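Local coordinates for carboxypeptidase 1 (PDB 5GIV), which probably works as a metal-dependent carboxypeptidase of the M32 family, releasing amino acids one at a time from the C-terminus of peptides with broad specificity, at residues F200-Q210 with W320-V331. Residues are numbered along the deposited sequence; the frame is centred on the assembly and turned at random.
Sequences FLGRGFAQERQ and WRDTFPEQLAGV
Phe-205 and Phe-324 each set CG beside the backbone N (chi1 -69° and -53°), and these torsions bring the two rings together obliquely: CD2 of Phe-205 sits over the centre of the Phe-324 face, 3.4 Å from its CG. CG2 of Thr-323 lies over the rim of the opposite face of Phe-324, while CB of Arg-209 lies against its far end, 3.6 Å from CZ. The Phe-205 ring also reaches Trp-320, with CE2 3.9 Å from CZ2; the rings, only modestly tilted, are offset so far that they scarcely overlap. On one face of Phe-205, offset toward the rim, rests CG of Gln-327 in a CH-pi contact. The chain of Gln-327 bends at chi2 (92°), turning its amide toward Gly-204; NE2 of Gln-327 donates a short, nearly straight hydrogen bond of 2.6 Å to O of Gly-204, in the plane of that carbonyl. This aromatic cluster joins the loop leading into helix 207-221 to the C-terminal end of helix 310-323 in the largely helical M32 fold, away from the zinc site; Pro-257, which begins the helix carrying the HExxH motif, touches both Phe-205 and Trp-320. Without the Phe-205 ring, as with an alanine here, one face of Phe-324 would probably be uncovered and a gap would open between it and CB and CG of Gln-327. Before the glycine, Arg-203 runs extended from CG to NE past Gln-327, and its NH1 grips two carbonyls: O of Ala-329 at 3.0 Å, in the guanidinium plane and on a lone pair, and O of Gln-327 at 2.9 Å, approached from above the carbonyl plane. A water links NH2 of Arg-203 to the same Ala-329 oxygen. CG1 of Val-331 stands 3.5 Å above the centre of the Phe-200 ring.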
loop_
_atom_site.group_PDB
_atom_site.type_symbol
_atom_site.label_atom_id
_atom_site.label_comp_id
_atom_site.label_asym_id
_atom_site.label_seq_id
_atom_site.Cartn_x
_atom_site.Cartn_y
_atom_site.Cartn_z
ATOM N N PHE A 200 -7.391 -36.797 -4.798
ATOM C CA PHE A 200 -8.364 -36.013 -4.044
ATOM C C PHE A 200 -7.952 -34.553 -3.936
ATOM O O PHE A 200 -8.802 -33.701 -3.653
ATOM C CB PHE A 200 -8.585 -36.605 -2.645
ATOM C CG PHE A 200 -7.327 -36.782 -1.862
ATOM C CD1 PHE A 200 -6.828 -35.748 -1.090
ATOM C CD2 PHE A 200 -6.645 -37.981 -1.898
ATOM C CE1 PHE A 200 -5.664 -35.902 -0.383
ATOM C CE2 PHE A 200 -5.490 -38.147 -1.192
ATOM C CZ PHE A 200 -4.992 -37.108 -0.431
ATOM N N LEU A 201 -6.668 -34.246 -4.138
ATOM C CA LEU A 201 -6.221 -32.856 -4.159
ATOM C C LEU A 201 -6.721 -32.095 -5.381
ATOM O O LEU A 201 -6.646 -30.862 -5.392
ATOM C CB LEU A 201 -4.695 -32.795 -4.099
ATOM C CG LEU A 201 -4.090 -33.400 -2.822
ATOM C CD1 LEU A 201 -2.561 -33.463 -2.905
ATOM C CD2 LEU A 201 -4.551 -32.637 -1.589
ATOM N N GLY A 202 -7.240 -32.782 -6.392
ATOM C CA GLY A 202 -7.735 -32.134 -7.587
ATOM C C GLY A 202 -9.238 -31.953 -7.643
ATOM O O GLY A 202 -9.768 -31.620 -8.711
ATOM N N ARG A 203 -9.941 -32.137 -6.528
ATOM C CA ARG A 203 -11.398 -32.135 -6.535
ATOM C C ARG A 203 -11.997 -30.735 -6.480
ATOM O O ARG A 203 -13.224 -30.606 -6.569
ATOM C CB ARG A 203 -11.930 -32.978 -5.369
ATOM C CG ARG A 203 -11.655 -34.453 -5.514
ATOM C CD ARG A 203 -12.026 -35.276 -4.282
ATOM N NE ARG A 203 -12.153 -36.686 -4.642
ATOM C CZ ARG A 203 -12.415 -37.673 -3.785
ATOM N NH1 ARG A 203 -12.568 -37.421 -2.492
ATOM N NH2 ARG A 203 -12.529 -38.925 -4.224
ATOM N N GLY A 204 -11.172 -29.697 -6.351
ATOM C CA GLY A 204 -11.671 -28.335 -6.301
ATOM C C GLY A 204 -11.770 -27.786 -4.894
ATOM O O GLY A 204 -12.633 -28.212 -4.125
ATOM N N PHE A 205 -10.886 -26.849 -4.544
ATOM C CA PHE A 205 -10.828 -26.258 -3.213
ATOM C C PHE A 205 -11.014 -24.751 -3.342
ATOM O O PHE A 205 -10.150 -24.062 -3.900
ATOM C CB PHE A 205 -9.498 -26.600 -2.540
ATOM C CG PHE A 205 -9.356 -28.062 -2.174
ATOM C CD1 PHE A 205 -9.346 -29.045 -3.158
ATOM C CD2 PHE A 205 -9.191 -28.446 -0.855
ATOM C CE1 PHE A 205 -9.210 -30.385 -2.826
ATOM C CE2 PHE A 205 -9.047 -29.790 -0.516
ATOM C CZ PHE A 205 -9.054 -30.756 -1.504
ATOM N N ALA A 206 -12.133 -24.238 -2.829
ATOM C CA ALA A 206 -12.460 -22.828 -3.009
ATOM C C ALA A 206 -11.354 -21.932 -2.456
ATOM O O ALA A 206 -10.870 -22.128 -1.336
ATOM C CB ALA A 206 -13.785 -22.507 -2.331
ATOM N N GLN A 207 -11.002 -20.904 -3.235
ATOM C CA GLN A 207 -9.879 -20.036 -2.892
ATOM C C GLN A 207 -10.051 -19.400 -1.515
ATOM O O GLN A 207 -9.094 -19.325 -0.735
ATOM C CB GLN A 207 -9.727 -18.951 -3.956
ATOM C CG GLN A 207 -9.009 -17.705 -3.469
ATOM C CD GLN A 207 -8.692 -16.728 -4.591
ATOM O OE1 GLN A 207 -8.178 -17.107 -5.647
ATOM N NE2 GLN A 207 -9.014 -15.453 -4.369
ATOM N N GLU A 208 -11.261 -18.934 -1.196
ATOM C CA GLU A 208 -11.473 -18.236 0.070
ATOM C C GLU A 208 -11.239 -19.157 1.267
ATOM O O GLU A 208 -10.663 -18.741 2.278
ATOM C CB GLU A 208 -12.883 -17.642 0.109
ATOM C CG GLU A 208 -13.128 -16.744 1.304
ATOM C CD GLU A 208 -14.521 -16.128 1.321
ATOM O OE1 GLU A 208 -15.324 -16.423 0.405
ATOM O OE2 GLU A 208 -14.810 -15.345 2.261
ATOM N N ARG A 209 -11.674 -20.413 1.176
ATOM C CA ARG A 209 -11.425 -21.338 2.273
ATOM C C ARG A 209 -9.942 -21.645 2.440
ATOM O O ARG A 209 -9.453 -21.752 3.571
ATOM C CB ARG A 209 -12.197 -22.630 2.071
ATOM C CG ARG A 209 -13.640 -22.523 2.435
ATOM C CD ARG A 209 -14.393 -23.764 2.050
ATOM N NE ARG A 209 -15.722 -23.692 2.627
ATOM C CZ ARG A 209 -16.792 -23.243 1.990
ATOM N NH1 ARG A 209 -16.690 -22.827 0.727
ATOM N NH2 ARG A 209 -17.960 -23.201 2.629
ATOM N N GLN A 210 -9.209 -21.768 1.330
ATOM C CA GLN A 210 -7.778 -22.029 1.428
ATOM C C GLN A 210 -7.080 -20.927 2.209
ATOM O O GLN A 210 -6.302 -21.201 3.128
ATOM C CB GLN A 210 -7.165 -22.171 0.034
ATOM C CG GLN A 210 -7.541 -23.428 -0.723
ATOM C CD GLN A 210 -6.653 -23.621 -1.941
ATOM O OE1 GLN A 210 -5.430 -23.494 -1.856
ATOM N NE2 GLN A 210 -7.259 -23.933 -3.075
ATOM N N TRP A 320 -9.104 -29.176 8.340
ATOM C CA TRP A 320 -9.000 -29.366 6.898
ATOM C C TRP A 320 -10.214 -30.110 6.353
ATOM O O TRP A 320 -10.863 -29.652 5.404
ATOM C CB TRP A 320 -7.707 -30.125 6.605
ATOM C CG TRP A 320 -7.328 -30.298 5.170
ATOM C CD1 TRP A 320 -7.358 -31.456 4.451
ATOM C CD2 TRP A 320 -6.813 -29.292 4.293
ATOM N NE1 TRP A 320 -6.904 -31.233 3.180
ATOM C CE2 TRP A 320 -6.561 -29.912 3.055
ATOM C CE3 TRP A 320 -6.546 -27.927 4.432
ATOM C CZ2 TRP A 320 -6.057 -29.213 1.961
ATOM C CZ3 TRP A 320 -6.042 -27.237 3.350
ATOM C CH2 TRP A 320 -5.802 -27.879 2.132
ATOM N N ARG A 321 -10.534 -31.264 6.951
ATOM C CA ARG A 321 -11.662 -32.071 6.493
ATOM C C ARG A 321 -12.975 -31.314 6.632
ATOM O O ARG A 321 -13.822 -31.353 5.732
ATOM C CB ARG A 321 -11.721 -33.377 7.283
ATOM C CG ARG A 321 -12.509 -34.479 6.606
ATOM C CD ARG A 321 -13.273 -35.342 7.606
ATOM N NE ARG A 321 -12.425 -35.878 8.674
ATOM C CZ ARG A 321 -12.410 -35.414 9.924
ATOM N NH1 ARG A 321 -11.607 -35.965 10.833
ATOM N NH2 ARG A 321 -13.201 -34.397 10.269
ATOM N N ASP A 322 -13.167 -30.631 7.763
ATOM C CA ASP A 322 -14.395 -29.873 7.979
ATOM C C ASP A 322 -14.535 -28.754 6.959
ATOM O O ASP A 322 -15.648 -28.425 6.533
ATOM C CB ASP A 322 -14.416 -29.301 9.402
ATOM C CG ASP A 322 -14.550 -30.380 10.468
ATOM O OD1 ASP A 322 -14.966 -31.511 10.148
ATOM O OD2 ASP A 322 -14.215 -30.101 11.634
ATOM N N THR A 323 -13.413 -28.131 6.581
ATOM C CA THR A 323 -13.457 -27.039 5.622
ATOM C C THR A 323 -13.723 -27.554 4.212
ATOM O O THR A 323 -14.374 -26.869 3.408
ATOM C CB THR A 323 -12.146 -26.253 5.685
ATOM O OG1 THR A 323 -11.848 -25.924 7.054
ATOM C CG2 THR A 323 -12.244 -24.952 4.876
ATOM N N PHE A 324 -13.226 -28.746 3.889
ATOM C CA PHE A 324 -13.389 -29.345 2.565
ATOM C C PHE A 324 -13.924 -30.766 2.718
ATOM O O PHE A 324 -13.233 -31.739 2.393
ATOM C CB PHE A 324 -12.061 -29.343 1.807
ATOM C CG PHE A 324 -11.401 -27.991 1.723
ATOM C CD1 PHE A 324 -11.852 -27.035 0.831
ATOM C CD2 PHE A 324 -10.324 -27.680 2.544
ATOM C CE1 PHE A 324 -11.233 -25.794 0.754
ATOM C CE2 PHE A 324 -9.703 -26.449 2.475
ATOM C CZ PHE A 324 -10.154 -25.501 1.575
ATOM N N PRO A 325 -15.177 -30.920 3.189
ATOM C CA PRO A 325 -15.692 -32.262 3.518
ATOM C C PRO A 325 -15.865 -33.187 2.326
ATOM O O PRO A 325 -15.443 -34.350 2.382
ATOM C CB PRO A 325 -17.036 -31.966 4.194
ATOM C CG PRO A 325 -17.444 -30.632 3.667
ATOM C CD PRO A 325 -16.153 -29.858 3.491
ATOM N N GLU A 326 -16.519 -32.726 1.262
ATOM C CA GLU A 326 -16.683 -33.608 0.115
ATOM C C GLU A 326 -15.335 -33.931 -0.521
ATOM O O GLU A 326 -15.120 -35.056 -0.988
ATOM C CB GLU A 326 -17.646 -33.002 -0.907
ATOM C CG GLU A 326 -17.861 -33.900 -2.121
ATOM C CD GLU A 326 -18.835 -33.319 -3.134
ATOM O OE1 GLU A 326 -18.468 -33.212 -4.325
ATOM O OE2 GLU A 326 -19.972 -32.964 -2.745
ATOM N N GLN A 327 -14.410 -32.963 -0.543
ATOM C CA GLN A 327 -13.117 -33.203 -1.175
ATOM C C GLN A 327 -12.323 -34.268 -0.429
ATOM O O GLN A 327 -11.608 -35.063 -1.050
ATOM C CB GLN A 327 -12.306 -31.905 -1.280
ATOM C CG GLN A 327 -12.935 -30.810 -2.161
ATOM C CD GLN A 327 -13.825 -29.829 -1.402
ATOM O OE1 GLN A 327 -14.446 -30.171 -0.398
ATOM N NE2 GLN A 327 -13.884 -28.602 -1.887
ATOM N N LEU A 328 -12.440 -34.319 0.895
ATOM C CA LEU A 328 -11.694 -35.304 1.668
ATOM C C LEU A 328 -12.500 -36.558 1.974
ATOM O O LEU A 328 -12.022 -37.416 2.720
ATOM C CB LEU A 328 -11.184 -34.690 2.971
ATOM C CG LEU A 328 -9.900 -33.881 2.837
ATOM C CD1 LEU A 328 -8.798 -34.772 2.296
ATOM C CD2 LEU A 328 -10.113 -32.684 1.927
ATOM N N ALA A 329 -13.694 -36.698 1.399
ATOM C CA ALA A 329 -14.476 -37.913 1.594
ATOM C C ALA A 329 -13.717 -39.124 1.073
ATOM O O ALA A 329 -13.230 -39.128 -0.061
ATOM C CB ALA A 329 -15.826 -37.792 0.886
ATOM N N GLY A 330 -13.608 -40.152 1.908
ATOM C CA GLY A 330 -12.864 -41.338 1.536
ATOM C C GLY A 330 -11.367 -41.193 1.624
ATOM O O GLY A 330 -10.640 -42.051 1.103
ATOM N N VAL A 331 -10.883 -40.145 2.280
ATOM C CA VAL A 331 -9.459 -39.885 2.417
ATOM C C VAL A 331 -9.141 -39.881 3.898
ATOM O O VAL A 331 -9.832 -39.219 4.681
ATOM C CB VAL A 331 -9.057 -38.543 1.772
ATOM C CG1 VAL A 331 -7.542 -38.369 1.802
ATOM C CG2 VAL A 331 -9.617 -38.445 0.344
HETATM O O HOH W 1 -11.868 -40.887 -1.866
HETATM O O HOH W 2 -14.340 -25.650 -1.407
#